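Local coordinates for PF14_0633 protein (Plasmodium falciparum, PDB 3IGM), which binds specific DNA sequences through the AP2 domain given here, as an ApiAP2 transcriptional regulator, and forms a domain-swapped dimer on its cognate DNA, at the interface of chains A and B. Coordinates in Å, arbitrary orientation; residue numbers count along the deposited sequence, not the author numbering. Chains: chain A/B, PF14_0633 protein.

Contact 1: the interface of chains A and B. Residues chain A 51-52, 54-55; chain B 8, 11, 22, 35.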
ATOM      1  N   ALA A  51       8.358  11.023   0.605  1.00 45.47           N
ATOM      2  CA  ALA A  51       8.360  11.212  -0.851  1.00 45.98           C
ATOM      3  C   ALA A  51       8.302  12.692  -1.254  1.00 46.23           C
ATOM      4  O   ALA A  51       8.923  13.104  -2.243  1.00 45.84           O
ATOM      5  CB  ALA A  51       7.199  10.431  -1.497  1.00 45.27           C
ATOM      6  N   VAL A  52       7.540  13.477  -0.493  1.00 46.90           N
ATOM      7  CA  VAL A  52       7.451  14.923  -0.705  1.00 47.51           C
ATOM      8  C   VAL A  52       8.784  15.590  -0.360  1.00 48.11           C
ATOM      9  O   VAL A  52       9.250  16.465  -1.095  1.00 48.21           O
ATOM     10  CB  VAL A  52       6.282  15.535   0.112  1.00 47.57           C
ATOM     11  CG1 VAL A  52       6.402  17.055   0.218  1.00 47.59           C
ATOM     12  CG2 VAL A  52       4.942  15.136  -0.501  1.00 47.51           C
ATOM     13  N   PHE A  54      11.733  14.170  -0.470  1.00 50.54           N
ATOM     14  CA  PHE A  54      12.657  13.870  -1.563  1.00 51.11           C
ATOM     15  C   PHE A  54      12.361  14.718  -2.800  1.00 51.53           C
ATOM     16  O   PHE A  54      13.283  15.178  -3.480  1.00 51.37           O
ATOM     17  CB  PHE A  54      12.673  12.386  -1.951  1.00 50.68           C
ATOM     18  CG  PHE A  54      13.422  12.124  -3.236  1.00 50.39           C
ATOM     19  CD1 PHE A  54      14.818  12.142  -3.258  1.00 50.25           C
ATOM     20  CD2 PHE A  54      12.734  11.926  -4.435  1.00 49.25           C
ATOM     21  CE1 PHE A  54      15.516  11.942  -4.449  1.00 50.24           C
ATOM     22  CE2 PHE A  54      13.418  11.722  -5.624  1.00 48.86           C
ATOM     23  CZ  PHE A  54      14.813  11.727  -5.634  1.00 49.79           C
ATOM     24  N   MET A  55      11.072  14.889  -3.094  1.00 52.11           N
ATOM     25  CA  MET A  55      10.627  15.677  -4.241  1.00 52.93           C
ATOM     26  C   MET A  55      11.180  17.102  -4.191  1.00 53.39           C
ATOM     27  O   MET A  55      11.594  17.645  -5.217  1.00 53.51           O
ATOM     28  CB  MET A  55       9.093  15.688  -4.330  1.00 52.74           C
ATOM     29  CG  MET A  55       8.542  16.398  -5.559  1.00 53.32           C
ATOM     30  SD  MET A  55       9.181  15.736  -7.113  1.00 53.44           S
ATOM     31  CE  MET A  55       8.151  14.328  -7.269  1.00 55.43           C
TER
ATOM     32  N   TYR B   8       0.727  16.981  -3.163  1.00 48.80           N
ATOM     33  CA  TYR B   8       1.939  17.634  -3.668  1.00 47.79           C
ATOM     34  C   TYR B   8       2.327  17.343  -5.129  1.00 47.23           C
ATOM     35  O   TYR B   8       2.215  16.204  -5.593  1.00 47.33           O
ATOM     36  CB  TYR B   8       3.118  17.317  -2.732  1.00 47.75           C
ATOM     37  CG  TYR B   8       4.245  18.307  -2.857  1.00 47.27           C
ATOM     38  CD1 TYR B   8       5.429  17.959  -3.501  1.00 46.86           C
ATOM     39  CD2 TYR B   8       4.111  19.605  -2.366  1.00 47.05           C
ATOM     40  CE1 TYR B   8       6.454  18.861  -3.637  1.00 46.40           C
ATOM     41  CE2 TYR B   8       5.136  20.527  -2.501  1.00 47.42           C
ATOM     42  CZ  TYR B   8       6.305  20.142  -3.137  1.00 46.78           C
ATOM     43  OH  TYR B   8       7.322  21.040  -3.277  1.00 46.70           O
ATOM     44  N   VAL B  11       4.495  13.986  -6.842  1.00 46.86           N
ATOM     45  CA  VAL B  11       4.332  12.765  -6.040  1.00 46.86           C
ATOM     46  C   VAL B  11       2.952  12.140  -6.278  1.00 47.47           C
ATOM     47  O   VAL B  11       1.913  12.765  -6.025  1.00 47.15           O
ATOM     48  CB  VAL B  11       4.566  13.013  -4.504  1.00 46.86           C
ATOM     49  CG1 VAL B  11       4.485  11.699  -3.727  1.00 46.17           C
ATOM     50  CG2 VAL B  11       5.901  13.704  -4.248  1.00 45.41           C
ATOM     51  N   ALA B  22       7.921   9.545  -6.714  1.00 54.04           N
ATOM     52  CA  ALA B  22       8.309  10.928  -6.920  1.00 54.16           C
ATOM     53  C   ALA B  22       8.926  11.041  -8.302  1.00 54.18           C
ATOM     54  O   ALA B  22      10.003  10.487  -8.554  1.00 54.21           O
ATOM     55  CB  ALA B  22       9.291  11.378  -5.853  1.00 53.90           C
ATOM     56  N   PHE B  35       8.602   5.022  -3.060  1.00 50.80           N
ATOM     57  CA  PHE B  35       8.474   5.098  -1.608  1.00 50.56           C
ATOM     58  C   PHE B  35       7.319   4.240  -1.086  1.00 50.50           C
ATOM     59  O   PHE B  35       6.178   4.697  -1.033  1.00 50.13           O
ATOM     60  CB  PHE B  35       8.296   6.560  -1.159  1.00 50.40           C
ATOM     61  CG  PHE B  35       9.515   7.420  -1.374  1.00 49.98           C
ATOM     62  CD1 PHE B  35      10.484   7.544  -0.373  1.00 48.99           C
ATOM     63  CD2 PHE B  35       9.692   8.119  -2.570  1.00 49.57           C
ATOM     64  CE1 PHE B  35      11.609   8.345  -0.561  1.00 48.39           C
ATOM     65  CE2 PHE B  35      10.824   8.927  -2.768  1.00 49.04           C
ATOM     66  CZ  PHE B  35      11.782   9.031  -1.761  1.00 48.16           C
TER
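In B:Phe35, CG anti to the carbonyl carbon (chi1 -68°) carries the ring to the helix of chain A and chi2 near -90° turns its face to it, while A:Phe54, with CG anti to the backbone N (chi1 169°), crosses that side chain at about a right angle. A:Ala51 CA stands over the centre of the B:Phe35 ring, 3.8 Å from the centroid, in a CH-pi contact. Alanine suits this turn because its small side chain lets an aromatic face come right up to the helix backbone. Its CB also reaches B:Val11 CG1 at 3.7 Å. Farther along the ring, B:Phe35 CZ meets A:Phe54 CB at 3.5 Å. The edge of the A:Phe54 ring takes B:Ala22 CB in its plane. A:Met55, flexible and bent at chi2 and chi3, folds its terminal methyl CE back onto B:Ala22 CA at 3.4 Å, a tight fit. Its CG lies in plane at the edge of B:Tyr8, 3.8 Å from CE1. A:Val52 spreads both methyls on B:Tyr8: CG2 is 3.6 Å from CB, and CG1 lies over one ring face near the rim. The site joins the C-terminal half of helix 40-57 of chain A to strands 11-14, 19-26 and 29-35 of chain B and the preceding N-terminal segment.

Contact 2: the interface of chains A and B. Residues chain A 11, 20, 22, 35; chain B 50-52, 54.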
ATOM      1  N   VAL A  11      -9.719 -16.469   2.163  1.00 33.29           N
ATOM      2  CA  VAL A  11      -8.980 -15.237   2.412  1.00 32.99           C
ATOM      3  C   VAL A  11      -8.359 -14.724   1.124  1.00 33.64           C
ATOM      4  O   VAL A  11      -7.583 -15.432   0.477  1.00 33.93           O
ATOM      5  CB  VAL A  11      -7.858 -15.426   3.487  1.00 32.86           C
ATOM      6  CG1 VAL A  11      -7.052 -14.147   3.666  1.00 30.47           C
ATOM      7  CG2 VAL A  11      -8.450 -15.902   4.825  1.00 32.71           C
ATOM      8  N   TRP A  20      -6.786  -7.631   2.984  1.00 34.83           N
ATOM      9  CA  TRP A  20      -7.284  -8.992   2.938  1.00 34.08           C
ATOM     10  C   TRP A  20      -8.721  -8.980   3.410  1.00 34.07           C
ATOM     11  O   TRP A  20      -9.020  -8.395   4.458  1.00 34.03           O
ATOM     12  CB  TRP A  20      -6.496  -9.897   3.905  1.00 34.08           C
ATOM     13  CG  TRP A  20      -5.023  -9.939   3.663  1.00 32.70           C
ATOM     14  CD1 TRP A  20      -4.062  -9.236   4.324  1.00 32.25           C
ATOM     15  CD2 TRP A  20      -4.344 -10.732   2.679  1.00 31.78           C
ATOM     16  NE1 TRP A  20      -2.817  -9.542   3.809  1.00 31.72           N
ATOM     17  CE2 TRP A  20      -2.967 -10.456   2.797  1.00 31.19           C
ATOM     18  CE3 TRP A  20      -4.773 -11.648   1.704  1.00 31.41           C
ATOM     19  CZ2 TRP A  20      -2.002 -11.068   1.976  1.00 31.69           C
ATOM     20  CZ3 TRP A  20      -3.809 -12.253   0.883  1.00 31.28           C
ATOM     21  CH2 TRP A  20      -2.444 -11.961   1.033  1.00 30.24           C
ATOM     22  N   ALA A  22     -11.657 -11.700   4.582  1.00 33.48           N
ATOM     23  CA  ALA A  22     -12.018 -13.059   4.930  1.00 33.37           C
ATOM     24  C   ALA A  22     -13.502 -13.194   4.633  1.00 33.18           C
ATOM     25  O   ALA A  22     -14.346 -12.482   5.213  1.00 33.14           O
ATOM     26  CB  ALA A  22     -11.719 -13.320   6.417  1.00 32.96           C
ATOM     27  N   PHE A  35      -9.391  -6.843   6.658  1.00 33.90           N
ATOM     28  CA  PHE A  35      -8.140  -6.778   7.418  1.00 35.01           C
ATOM     29  C   PHE A  35      -7.072  -5.973   6.673  1.00 36.46           C
ATOM     30  O   PHE A  35      -6.364  -6.509   5.805  1.00 36.59           O
ATOM     31  CB  PHE A  35      -7.621  -8.192   7.712  1.00 34.35           C
ATOM     32  CG  PHE A  35      -8.507  -8.984   8.636  1.00 32.41           C
ATOM     33  CD1 PHE A  35      -8.278  -8.972  10.023  1.00 30.93           C
ATOM     34  CD2 PHE A  35      -9.561  -9.735   8.132  1.00 29.42           C
ATOM     35  CE1 PHE A  35      -9.087  -9.699  10.884  1.00 29.46           C
ATOM     36  CE2 PHE A  35     -10.384 -10.473   8.983  1.00 29.24           C
ATOM     37  CZ  PHE A  35     -10.143 -10.455  10.369  1.00 28.44           C
TER
ATOM     38  N   ALA B  50      -3.981 -12.623  10.577  1.00 35.19           N
ATOM     39  CA  ALA B  50      -5.172 -12.241  11.341  1.00 34.91           C
ATOM     40  C   ALA B  50      -6.449 -12.616  10.612  1.00 34.89           C
ATOM     41  O   ALA B  50      -7.435 -13.039  11.245  1.00 34.98           O
ATOM     42  CB  ALA B  50      -5.165 -10.732  11.626  1.00 34.81           C
ATOM     43  N   ALA B  51      -6.445 -12.428   9.288  1.00 34.44           N
ATOM     44  CA  ALA B  51      -7.571 -12.845   8.447  1.00 34.09           C
ATOM     45  C   ALA B  51      -7.755 -14.356   8.510  1.00 33.89           C
ATOM     46  O   ALA B  51      -8.876 -14.842   8.600  1.00 33.97           O
ATOM     47  CB  ALA B  51      -7.381 -12.374   6.974  1.00 33.44           C
ATOM     48  N   VAL B  52      -6.648 -15.090   8.463  1.00 34.52           N
ATOM     49  CA  VAL B  52      -6.668 -16.551   8.567  1.00 35.09           C
ATOM     50  C   VAL B  52      -7.200 -17.005   9.922  1.00 35.59           C
ATOM     51  O   VAL B  52      -8.063 -17.890   9.984  1.00 34.84           O
ATOM     52  CB  VAL B  52      -5.273 -17.152   8.278  1.00 35.37           C
ATOM     53  CG1 VAL B  52      -5.196 -18.639   8.692  1.00 35.65           C
ATOM     54  CG2 VAL B  52      -4.947 -17.004   6.800  1.00 35.78           C
ATOM     55  N   PHE B  54      -9.180 -15.345  11.933  1.00 37.62           N
ATOM     56  CA  PHE B  54     -10.620 -15.043  11.936  1.00 37.64           C
ATOM     57  C   PHE B  54     -11.387 -16.129  11.193  1.00 38.58           C
ATOM     58  O   PHE B  54     -12.435 -16.604  11.651  1.00 37.84           O
ATOM     59  CB  PHE B  54     -10.883 -13.685  11.276  1.00 37.80           C
ATOM     60  CG  PHE B  54     -12.350 -13.380  11.061  1.00 37.80           C
ATOM     61  CD1 PHE B  54     -13.131 -12.866  12.096  1.00 36.63           C
ATOM     62  CD2 PHE B  54     -12.948 -13.610   9.820  1.00 38.47           C
ATOM     63  CE1 PHE B  54     -14.492 -12.587  11.912  1.00 37.23           C
ATOM     64  CE2 PHE B  54     -14.307 -13.329   9.619  1.00 38.59           C
ATOM     65  CZ  PHE B  54     -15.081 -12.817  10.672  1.00 38.11           C
TER
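The backbone carbonyl oxygen of B:Ala51, pointing along its helix, is flanked on the sheet side by two methyl groups, A:Val11 CG2 and A:Ala22 CB, each 3.9 Å away; these are van der Waals contacts, not hydrogen bonds. The methyl side chain of B:Ala51 points into the same hydrophobic seam, with CB 3.8 Å from A:Val11 CG1. Small residues suit this side of the helix because they let its backbone settle close to the strands. A:Phe35 lays a flat ring face against the helix backbone. B:Ala51 CA sits over the centre of its ring, 3.7 Å from the centroid, in a CH-pi contact, and the carbonyl carbon of B:Ala50 lies over the same face nearer the rim. In A:Phe35 chi1 (-66°) places the ring and chi2 (-92°) turns this face to the helix, which brings CZ to B:Phe54 CB, 3.4 Å away. B:Phe54 crosses A:Phe35 at about a right angle, so its CB and CG meet the end of that ring, and its own CD2 approaches A:Ala22 CB at 3.6 Å. This seam belongs to the swapped pairing of one AP2 domain's sheet with the other chain's helix. A:Trp20 CB lies 4.0 Å from B:Ala51 CB.

Contact 3: the interface of chains A and B. Residues chain A 44, 47-48, 51; chain B 6, 20, 35-37.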
ATOM      1  N   LYS A  44       1.561   4.823   5.446  1.00 51.64           N
ATOM      2  CA  LYS A  44       1.325   5.403   4.121  1.00 51.29           C
ATOM      3  C   LYS A  44       1.579   6.912   4.162  1.00 50.62           C
ATOM      4  O   LYS A  44       2.245   7.464   3.280  1.00 50.24           O
ATOM      5  CB  LYS A  44      -0.098   5.105   3.618  1.00 51.41           C
ATOM      6  CG  LYS A  44      -0.375   5.576   2.175  1.00 51.47           C
ATOM      7  CD  LYS A  44      -1.801   5.227   1.745  1.00 52.70           C
ATOM      8  CE  LYS A  44      -2.134   5.801   0.371  1.00 54.42           C
ATOM      9  NZ  LYS A  44      -3.601   5.812   0.116  1.00 54.19           N
ATOM     10  N   ALA A  47       5.246   7.585   4.485  1.00 48.05           N
ATOM     11  CA  ALA A  47       5.810   7.365   3.152  1.00 47.32           C
ATOM     12  C   ALA A  47       5.541   8.564   2.231  1.00 46.72           C
ATOM     13  O   ALA A  47       6.389   8.915   1.415  1.00 46.62           O
ATOM     14  CB  ALA A  47       5.254   6.079   2.537  1.00 47.24           C
ATOM     15  N   ARG A  48       4.367   9.183   2.373  1.00 46.11           N
ATOM     16  CA  ARG A  48       4.005  10.361   1.588  1.00 45.52           C
ATOM     17  C   ARG A  48       4.882  11.563   1.930  1.00 45.33           C
ATOM     18  O   ARG A  48       5.338  12.280   1.029  1.00 45.06           O
ATOM     19  CB  ARG A  48       2.534  10.725   1.775  1.00 45.60           C
ATOM     20  CG  ARG A  48       2.033  11.705   0.718  1.00 45.62           C
ATOM     21  CD  ARG A  48       0.654  12.239   1.041  1.00 45.84           C
ATOM     22  NE  ARG A  48       0.627  12.961   2.309  1.00 46.22           N
ATOM     23  CZ  ARG A  48       0.874  14.265   2.450  1.00 45.60           C
ATOM     24  NH1 ARG A  48       1.173  15.018   1.394  1.00 44.10           N
ATOM     25  NH2 ARG A  48       0.819  14.815   3.656  1.00 43.32           N
ATOM     26  N   ALA A  51       8.358  11.023   0.605  1.00 45.47           N
ATOM     27  CA  ALA A  51       8.360  11.212  -0.851  1.00 45.98           C
ATOM     28  C   ALA A  51       8.302  12.692  -1.254  1.00 46.23           C
ATOM     29  O   ALA A  51       8.923  13.104  -2.243  1.00 45.84           O
ATOM     30  CB  ALA A  51       7.199  10.431  -1.497  1.00 45.27           C
TER
ATOM     31  N   SER B   6      -1.158  12.572  -3.832  1.00 52.03           N
ATOM     32  CA  SER B   6      -0.563  13.153  -2.632  1.00 51.87           C
ATOM     33  C   SER B   6      -1.082  14.582  -2.529  1.00 51.78           C
ATOM     34  O   SER B   6      -1.875  15.025  -3.367  1.00 52.58           O
ATOM     35  CB  SER B   6       0.968  13.113  -2.695  1.00 51.86           C
ATOM     36  OG  SER B   6       1.484  13.952  -3.713  1.00 51.77           O
ATOM     37  N   TRP B  20       4.254   5.389  -3.101  1.00 53.88           N
ATOM     38  CA  TRP B  20       4.387   6.739  -3.624  1.00 53.16           C
ATOM     39  C   TRP B  20       5.564   6.793  -4.580  1.00 53.44           C
ATOM     40  O   TRP B  20       6.652   6.288  -4.276  1.00 53.02           O
ATOM     41  CB  TRP B  20       4.614   7.742  -2.492  1.00 53.11           C
ATOM     42  CG  TRP B  20       3.487   7.824  -1.498  1.00 51.54           C
ATOM     43  CD1 TRP B  20       3.485   7.328  -0.228  1.00 50.19           C
ATOM     44  CD2 TRP B  20       2.207   8.439  -1.690  1.00 49.82           C
ATOM     45  NE1 TRP B  20       2.290   7.603   0.390  1.00 49.15           N
ATOM     46  CE2 TRP B  20       1.482   8.280  -0.484  1.00 49.52           C
ATOM     47  CE3 TRP B  20       1.599   9.110  -2.759  1.00 48.75           C
ATOM     48  CZ2 TRP B  20       0.179   8.770  -0.317  1.00 48.34           C
ATOM     49  CZ3 TRP B  20       0.296   9.594  -2.592  1.00 47.67           C
ATOM     50  CH2 TRP B  20      -0.393   9.422  -1.380  1.00 47.73           C
ATOM     51  N   PHE B  35       8.602   5.022  -3.060  1.00 50.80           N
ATOM     52  CA  PHE B  35       8.474   5.098  -1.608  1.00 50.56           C
ATOM     53  C   PHE B  35       7.319   4.240  -1.086  1.00 50.50           C
ATOM     54  O   PHE B  35       6.178   4.697  -1.033  1.00 50.13           O
ATOM     55  CB  PHE B  35       8.296   6.560  -1.159  1.00 50.40           C
ATOM     56  CG  PHE B  35       9.515   7.420  -1.374  1.00 49.98           C
ATOM     57  CD1 PHE B  35      10.484   7.544  -0.373  1.00 48.99           C
ATOM     58  CD2 PHE B  35       9.692   8.119  -2.570  1.00 49.57           C
ATOM     59  CE1 PHE B  35      11.609   8.345  -0.561  1.00 48.39           C
ATOM     60  CE2 PHE B  35      10.824   8.927  -2.768  1.00 49.04           C
ATOM     61  CZ  PHE B  35      11.782   9.031  -1.761  1.00 48.16           C
ATOM     62  N   HIS B  36       7.630   2.996  -0.702  1.00 50.90           N
ATOM     63  CA  HIS B  36       6.656   2.086  -0.072  1.00 51.19           C
ATOM     64  C   HIS B  36       6.420   2.504   1.371  1.00 51.59           C
ATOM     65  O   HIS B  36       7.341   3.028   2.011  1.00 51.44           O
ATOM     66  CB  HIS B  36       7.169   0.632  -0.072  1.00 51.10           C
ATOM     67  CG  HIS B  36       7.138  -0.023  -1.417  1.00 50.33           C
ATOM     68  ND1 HIS B  36       6.045  -0.727  -1.878  1.00 49.09           N
ATOM     69  CD2 HIS B  36       8.064  -0.077  -2.403  1.00 48.92           C
ATOM     70  CE1 HIS B  36       6.302  -1.186  -3.089  1.00 49.13           C
ATOM     71  NE2 HIS B  36       7.517  -0.800  -3.434  1.00 48.28           N
ATOM     72  N   PRO B  37       5.196   2.266   1.898  1.00 52.04           N
ATOM     73  CA  PRO B  37       5.028   2.403   3.349  1.00 52.61           C
ATOM     74  C   PRO B  37       6.099   1.560   4.054  1.00 52.92           C
ATOM     75  O   PRO B  37       6.381   0.443   3.614  1.00 52.90           O
ATOM     76  CB  PRO B  37       3.618   1.846   3.597  1.00 52.81           C
ATOM     77  CG  PRO B  37       2.910   2.008   2.280  1.00 52.35           C
ATOM     78  CD  PRO B  37       3.962   1.797   1.239  1.00 51.87           C
TER
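A:Arg48 lays its CA and the first methylenes of its side chain over one face of the B:Trp20 indole, where the helix of chain A completes an AP2 fold on the sheet of chain B. A:Arg48 CA lies over the five-membered ring and CG over the six-membered ring, each 3.7 Å from the respective centroid, both as CH-pi contacts. With CG anti to the backbone N (chi1 -165°), the arginine chain runs along the indole and CD reaches toward its outer corner. A long side chain is apt here: its methylenes act as a greasy cover while the charged end is carried past the ring, its guanidinium plane turned steeply to the indole. B:Ser6 CB borders the same methylenes, 3.8 Å from A:Arg48 CG. At the indole's edge, A:Ala47 CB lies in plane, 3.5 Å from B:Trp20 CD1, and B:Pro37 CA packs on the same methyl at 3.8 Å; the small methyl fits between indole edge and proline. A:Lys44, extended, crosses the indole at about a right angle and brings CE to B:Trp20 CZ2 at 3.8 Å. The polar rim begins at the indole nitrogen. B:Trp20 NE1 donates a hydrogen bond to A:Lys44 O (2.9 Å, 153° at the hydrogen), with the donor tilted 32° from the carbonyl plane. That same helical carbonyl oxygen lies 2.9 Å from A:Arg48 N, one turn on.

Contacts 1 and 3 are neighbouring stretches of one seam, about 7 Å between their C-alpha centres, and share A:Ala51 and B:Phe35; in both, helix 40-57 of chain A lies on the sheet of chain B. Contact 2 exchanges the roles, setting the helix of chain B on the sheet of chain A, with its C-alpha centre about 32 Å from that of contact 1 and 25 Å from that of contact 3. It is largely the two-fold twin of contact 1. The dimer thus has two hydrophobic cores, each composed from both chains, as expected of a domain swap.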